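Local structure of twin-arginine translocation pathway signal protein (Burkholderia phytofirmans, 2RJO) at residues P185-Q188 with A189-R193; M263-Q266 with A267-K271. The protein binds beta-D-galactopyranose between the two lobes of a periplasmic binding protein fold and probably serves as a sugar receptor outside the inner membrane. One frame throughout, in Å; residues are numbered along the deposited sequence.

Contact 1: P185-Q188 with A189-R193; sequences PIMQ and AWMTR. With SO4 (sulfate ion), chain E.
One face of the Trp190 indole carries the CG2 methyl of Ile186, while the CE methyl of Met187, a selenomethionine, comes in at the ring's edge, close to its plane. Both approaches lie within a single helix, 180-194, of a periplasmic binding protein lobe, where residues three and four positions apart share the side facing the parallel sheet. Ile186 CG2 gives a CH-pi contact, 3.7 Å from the centroid of the Trp190 six-membered ring and 5° off its normal. It gets there because CG2 stands anti to the backbone N (CG1 at chi1 -69°) and the two side chains point the same way. A beta-branched residue suits this place, offering a methyl close to the helix for the broad indole to lie against.

Strands 137-143 and 168-175 pack on this pair, and Asp172 accepts a hydrogen bond from Trp190 NE1, so the buried indole N-H is satisfied. Met187 bends at chi2 and chi3, and its SE lies 3.6 Å from CE of Met191, also a selenomethionine; their long, unbranched apolar chains fit against helix 206-218. On the exposed side, Arg193 NH2 gives a weak hydrogen bond to O1 of a sulfate ion, probably from the crystallisation liquor, at 2.8 Å.

Contact 2: M263-Q266 with A267-K271; sequences MGLQ and AKEKK
With CG beside the backbone N in both Gln266 (chi1 -72°) and Lys271 (chi1 -70°), and with the lysine chain folded at chi3 and chi4, the two side chains are brought across one another at the end of helix 253-268. Methylenes meet at Gln266 CG and Lys271 CD, 4.0 Å apart, and Lys271 CE lies 3.9 Å from the amide oxygen, Gln266 OE1. Long chains with polar ends suit this partly exposed helix end, since their methylenes can pack while the end of the lysine chain leads away from residues 263-266.

The backbone beneath them forms a Schellman motif. Lys270 takes a positive phi of 59°, which turns the chain back so that Lys271 N reaches Gln266 O at 2.8 Å, nearly along the C=O axis, while Lys270 N bonds to Ala267 O at 2.9 Å. Two carbonyls of the last turn are thereby capped by the chain itself. One residue before Gln266, Leu265 O accepts a bond from Glu269 N, and Glu269 CG rests 3.2 Å from Leu265 O; the Glu269 side chain runs across that of Leu265, with Glu269 OE1 4.1 Å from Leu265 CG.

Leu265 itself belongs to the interior, packed on Phe30 and Val34 of helix 18-34. The small Ala267 lets the helix lie close to Val111 of strand 110-115 and Tyr90 of strand 90-94, and Met263, a selenomethionine, reaches Val111 and Leu114.

From the N terminus, the chain builds strands 7-12 to 110-115 of the first lobe, then passes into the second, whose parallel sheet includes strands 137-143 and 168-175. Contact 1 comes next, and contact 2 follows after the chain has returned to the first lobe. Each is local, contact 1 within helix 180-194 and contact 2 at the C-terminal end of helix 253-268, so neither closes a long loop; they stand in series, neither nesting nor crossing. Their centres are about 49 Å apart on opposite sides of the chain's centre, with the galactose between the lobes. The side chains of contact 1 pack helix 180-194 on the four-stranded sheet and helix 206-218, whereas contact 2 ends its helix beside the larger mixed sheet.

Contact 1: P185-Q188 with A189-R193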
ATOM      1  N   PRO A 185      15.435  -7.119 -13.742  1.00 20.70           N
ATOM      2  CA  PRO A 185      16.261  -6.697 -14.881  1.00 20.99           C
ATOM      3  C   PRO A 185      16.736  -5.250 -14.842  1.00 22.05           C
ATOM      4  O   PRO A 185      17.723  -4.905 -15.487  1.00 22.98           O
ATOM      5  CB  PRO A 185      15.369  -6.989 -16.090  1.00 18.81           C
ATOM      6  CG  PRO A 185      13.997  -6.846 -15.549  1.00 17.93           C
ATOM      7  CD  PRO A 185      14.099  -7.537 -14.201  1.00 19.01           C
ATOM      8  N   ILE A 186      16.042  -4.398 -14.097  1.00 22.66           N
ATOM      9  CA  ILE A 186      16.457  -3.002 -14.001  1.00 22.25           C
ATOM     10  C   ILE A 186      17.679  -2.899 -13.072  1.00 23.48           C
ATOM     11  O   ILE A 186      18.584  -2.098 -13.315  1.00 23.34           O
ATOM     12  CB  ILE A 186      15.315  -2.110 -13.461  1.00 22.38           C
ATOM     13  CG1 ILE A 186      14.190  -2.012 -14.498  1.00 22.71           C
ATOM     14  CG2 ILE A 186      15.837  -0.726 -13.144  1.00 20.66           C
ATOM     15  CD1 ILE A 186      13.005  -1.155 -14.049  1.00 23.85           C
HETATM   16  N   MSE A 187      17.697  -3.710 -12.014  1.00 20.36           N
HETATM   17  CA  MSE A 187      18.810  -3.718 -11.072  1.00 21.66           C
HETATM   18  C   MSE A 187      20.054  -4.228 -11.783  1.00 21.47           C
HETATM   19  O   MSE A 187      21.157  -3.728 -11.569  1.00 21.18           O
HETATM   20  CB  MSE A 187      18.508  -4.635  -9.883  1.00 20.29           C
HETATM   21  CG  MSE A 187      18.411  -3.929  -8.532  1.00 21.64           C
HETATM   22 SE   MSE A 187      19.928  -3.150  -7.947  1.00 15.51          SE
HETATM   23  CE  MSE A 187      19.428  -1.627  -7.668  1.00 16.26           C
ATOM     24  N   GLN A 188      19.863  -5.236 -12.629  1.00 22.85           N
ATOM     25  CA  GLN A 188      20.963  -5.829 -13.379  1.00 24.94           C
ATOM     26  C   GLN A 188      21.623  -4.802 -14.276  1.00 25.67           C
ATOM     27  O   GLN A 188      22.844  -4.650 -14.251  1.00 27.20           O
ATOM     28  CB  GLN A 188      20.466  -6.989 -14.242  1.00 27.14           C
ATOM     29  CG  GLN A 188      19.965  -8.159 -13.451  1.00 30.64           C
ATOM     30  CD  GLN A 188      19.647  -9.339 -14.330  1.00 34.47           C
ATOM     31  OE1 GLN A 188      18.765  -9.270 -15.205  1.00 36.67           O
ATOM     32  NE2 GLN A 188      20.362 -10.443 -14.110  1.00 35.97           N
ATOM     33  N   ALA A 189      20.814  -4.110 -15.074  1.00 24.28           N
ATOM     34  CA  ALA A 189      21.321  -3.097 -15.991  1.00 25.25           C
ATOM     35  C   ALA A 189      22.028  -1.971 -15.237  1.00 25.75           C
ATOM     36  O   ALA A 189      22.989  -1.393 -15.749  1.00 25.11           O
ATOM     37  CB  ALA A 189      20.188  -2.527 -16.832  1.00 23.55           C
ATOM     38  N   TRP A 190      21.553  -1.651 -14.035  1.00 25.26           N
ATOM     39  CA  TRP A 190      22.182  -0.601 -13.232  1.00 26.01           C
ATOM     40  C   TRP A 190      23.560  -1.020 -12.735  1.00 26.94           C
ATOM     41  O   TRP A 190      24.465  -0.194 -12.628  1.00 26.25           O
ATOM     42  CB  TRP A 190      21.346  -0.252 -12.002  1.00 24.73           C
ATOM     43  CG  TRP A 190      20.243   0.737 -12.228  1.00 23.40           C
ATOM     44  CD1 TRP A 190      20.173   1.692 -13.200  1.00 21.41           C
ATOM     45  CD2 TRP A 190      19.082   0.910 -11.410  1.00 22.25           C
ATOM     46  NE1 TRP A 190      19.041   2.450 -13.036  1.00 19.69           N
ATOM     47  CE2 TRP A 190      18.353   1.993 -11.942  1.00 22.26           C
ATOM     48  CE3 TRP A 190      18.590   0.255 -10.271  1.00 23.10           C
ATOM     49  CZ2 TRP A 190      17.152   2.438 -11.372  1.00 22.55           C
ATOM     50  CZ3 TRP A 190      17.393   0.702  -9.705  1.00 22.04           C
ATOM     51  CH2 TRP A 190      16.694   1.779 -10.257  1.00 20.06           C
HETATM   52  N   MSE A 191      23.706  -2.296 -12.391  1.00 28.08           N
HETATM   53  CA  MSE A 191      24.989  -2.793 -11.902  1.00 29.37           C
HETATM   54  C   MSE A 191      26.012  -2.855 -13.020  1.00 28.33           C
HETATM   55  O   MSE A 191      27.204  -2.695 -12.793  1.00 29.33           O
HETATM   56  CB  MSE A 191      24.815  -4.172 -11.280  1.00 30.08           C
HETATM   57  CG  MSE A 191      24.262  -4.118  -9.882  1.00 35.05           C
HETATM   58 SE   MSE A 191      23.876  -5.752  -9.290  1.00 38.58          SE
HETATM   59  CE  MSE A 191      22.055  -5.660  -9.422  1.00 41.44           C
ATOM     60  N   THR A 192      25.532  -3.093 -14.232  1.00 28.30           N
ATOM     61  CA  THR A 192      26.406  -3.156 -15.387  1.00 28.32           C
ATOM     62  C   THR A 192      26.806  -1.734 -15.767  1.00 28.23           C
ATOM     63  O   THR A 192      27.939  -1.490 -16.171  1.00 29.37           O
ATOM     64  CB  THR A 192      25.694  -3.816 -16.588  1.00 28.74           C
ATOM     65  OG1 THR A 192      25.682  -5.241 -16.416  1.00 27.71           O
ATOM     66  CG2 THR A 192      26.402  -3.457 -17.890  1.00 27.84           C
ATOM     67  N   ARG A 193      25.868  -0.805 -15.611  1.00 26.07           N
ATOM     68  CA  ARG A 193      26.092   0.589 -15.959  1.00 25.80           C
ATOM     69  C   ARG A 193      26.888   1.401 -14.953  1.00 25.70           C
ATOM     70  O   ARG A 193      27.765   2.168 -15.346  1.00 26.36           O
ATOM     71  CB  ARG A 193      24.756   1.289 -16.204  1.00 27.06           C
ATOM     72  CG  ARG A 193      24.912   2.723 -16.652  1.00 27.86           C
ATOM     73  CD  ARG A 193      23.629   3.294 -17.248  1.00 28.83           C
ATOM     74  NE  ARG A 193      23.224   4.519 -16.566  1.00 31.57           N
ATOM     75  CZ  ARG A 193      22.484   5.474 -17.117  1.00 33.86           C
ATOM     76  NH1 ARG A 193      22.072   5.353 -18.376  1.00 36.85           N
ATOM     77  NH2 ARG A 193      22.146   6.549 -16.411  1.00 33.67           N
TER
HETATM   78  S   SO4 E 371      17.975   7.265 -17.063  1.00 55.57           S
HETATM   79  O1  SO4 E 371      19.382   7.196 -16.596  1.00 54.70           O
HETATM   80  O2  SO4 E 371      17.174   8.171 -16.197  1.00 54.15           O
HETATM   81  O3  SO4 E 371      17.357   5.912 -17.017  1.00 55.23           O
HETATM   82  O4  SO4 E 371      17.982   7.773 -18.464  1.00 56.25           O

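Contact 2: M263-Q266 with A267-K271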
HETATM    1  N   MSE A 263     -15.684  -0.595   8.115  1.00 19.43           N
HETATM    2  CA  MSE A 263     -16.214   0.769   8.041  1.00 20.73           C
HETATM    3  C   MSE A 263     -17.429   0.779   7.121  1.00 20.09           C
HETATM    4  O   MSE A 263     -18.498   1.295   7.466  1.00 20.53           O
HETATM    5  CB  MSE A 263     -15.176   1.733   7.454  1.00 19.22           C
HETATM    6  CG  MSE A 263     -14.056   2.130   8.387  1.00 23.02           C
HETATM    7 SE   MSE A 263     -12.786   3.087   7.540  1.00 20.01          SE
HETATM    8  CE  MSE A 263     -11.374   2.230   8.049  1.00 24.82           C
ATOM      9  N   GLY A 264     -17.240   0.202   5.939  1.00 18.62           N
ATOM     10  CA  GLY A 264     -18.305   0.149   4.963  1.00 18.99           C
ATOM     11  C   GLY A 264     -19.550  -0.564   5.447  1.00 20.34           C
ATOM     12  O   GLY A 264     -20.656  -0.084   5.217  1.00 22.68           O
ATOM     13  N   LEU A 265     -19.379  -1.703   6.116  1.00 21.18           N
ATOM     14  CA  LEU A 265     -20.513  -2.471   6.603  1.00 21.50           C
ATOM     15  C   LEU A 265     -21.267  -1.742   7.709  1.00 22.93           C
ATOM     16  O   LEU A 265     -22.501  -1.772   7.747  1.00 24.35           O
ATOM     17  CB  LEU A 265     -20.058  -3.860   7.085  1.00 20.33           C
ATOM     18  CG  LEU A 265     -21.144  -4.854   7.550  1.00 20.84           C
ATOM     19  CD1 LEU A 265     -22.213  -5.026   6.464  1.00 18.43           C
ATOM     20  CD2 LEU A 265     -20.506  -6.202   7.894  1.00 18.05           C
ATOM     21  N   GLN A 266     -20.532  -1.078   8.601  1.00 22.19           N
ATOM     22  CA  GLN A 266     -21.151  -0.341   9.683  1.00 21.47           C
ATOM     23  C   GLN A 266     -21.871   0.890   9.159  1.00 22.78           C
ATOM     24  O   GLN A 266     -22.808   1.379   9.783  1.00 22.52           O
ATOM     25  CB  GLN A 266     -20.115   0.062  10.730  1.00 20.76           C
ATOM     26  CG  GLN A 266     -19.620  -1.111  11.545  1.00 23.67           C
ATOM     27  CD  GLN A 266     -18.942  -0.701  12.833  1.00 23.01           C
ATOM     28  OE1 GLN A 266     -19.406   0.197  13.532  1.00 23.98           O
ATOM     29  NE2 GLN A 266     -17.847  -1.375  13.164  1.00 26.83           N
ATOM     30  N   ALA A 267     -21.431   1.404   8.018  1.00 23.27           N
ATOM     31  CA  ALA A 267     -22.092   2.565   7.439  1.00 24.23           C
ATOM     32  C   ALA A 267     -23.418   2.080   6.867  1.00 24.86           C
ATOM     33  O   ALA A 267     -24.452   2.696   7.089  1.00 27.38           O
ATOM     34  CB  ALA A 267     -21.234   3.176   6.341  1.00 22.87           C
ATOM     35  N   LYS A 268     -23.379   0.956   6.153  1.00 25.34           N
ATOM     36  CA  LYS A 268     -24.575   0.374   5.545  1.00 26.21           C
ATOM     37  C   LYS A 268     -25.611  -0.004   6.591  1.00 26.38           C
ATOM     38  O   LYS A 268     -26.811   0.123   6.357  1.00 25.95           O
ATOM     39  CB  LYS A 268     -24.217  -0.869   4.720  1.00 26.00           C
ATOM     40  CG  LYS A 268     -25.420  -1.522   4.054  1.00 29.45           C
ATOM     41  CD  LYS A 268     -25.037  -2.792   3.303  1.00 32.24           C
ATOM     42  CE  LYS A 268     -26.267  -3.493   2.732  1.00 30.91           C
ATOM     43  NZ  LYS A 268     -27.054  -2.647   1.793  1.00 30.87           N
ATOM     44  N   GLU A 269     -25.150  -0.470   7.745  1.00 25.95           N
ATOM     45  CA  GLU A 269     -26.067  -0.865   8.808  1.00 25.35           C
ATOM     46  C   GLU A 269     -26.484   0.331   9.631  1.00 26.59           C
ATOM     47  O   GLU A 269     -27.206   0.197  10.618  1.00 24.73           O
ATOM     48  CB  GLU A 269     -25.419  -1.903   9.714  1.00 25.11           C
ATOM     49  CG  GLU A 269     -25.078  -3.198   8.982  1.00 27.26           C
ATOM     50  CD  GLU A 269     -24.408  -4.215   9.880  1.00 28.26           C
ATOM     51  OE1 GLU A 269     -23.522  -3.810  10.660  1.00 29.33           O
ATOM     52  OE2 GLU A 269     -24.757  -5.413   9.803  1.00 28.96           O
ATOM     53  N   LYS A 270     -26.028   1.506   9.211  1.00 27.04           N
ATOM     54  CA  LYS A 270     -26.350   2.738   9.903  1.00 27.87           C
ATOM     55  C   LYS A 270     -25.883   2.699  11.353  1.00 26.91           C
ATOM     56  O   LYS A 270     -26.507   3.304  12.227  1.00 27.81           O
ATOM     57  CB  LYS A 270     -27.857   3.003   9.815  1.00 28.43           C
ATOM     58  CG  LYS A 270     -28.379   2.984   8.371  1.00 30.83           C
ATOM     59  CD  LYS A 270     -29.723   3.672   8.253  1.00 34.51           C
ATOM     60  CE  LYS A 270     -30.268   3.604   6.832  1.00 37.10           C
ATOM     61  NZ  LYS A 270     -31.496   4.460   6.674  1.00 39.32           N
ATOM     62  N   LYS A 271     -24.787   1.982  11.600  1.00 26.71           N
ATOM     63  CA  LYS A 271     -24.202   1.894  12.935  1.00 27.25           C
ATOM     64  C   LYS A 271     -23.368   3.157  13.171  1.00 29.57           C
ATOM     65  O   LYS A 271     -23.095   3.524  14.311  1.00 29.14           O
ATOM     66  CB  LYS A 271     -23.318   0.642  13.071  1.00 27.80           C
ATOM     67  CG  LYS A 271     -24.104  -0.664  13.077  1.00 30.74           C
ATOM     68  CD  LYS A 271     -23.216  -1.911  13.058  1.00 31.83           C
ATOM     69  CE  LYS A 271     -22.459  -2.106  14.366  1.00 33.73           C
ATOM     70  NZ  LYS A 271     -23.379  -2.375  15.521  1.00 35.74           N
TER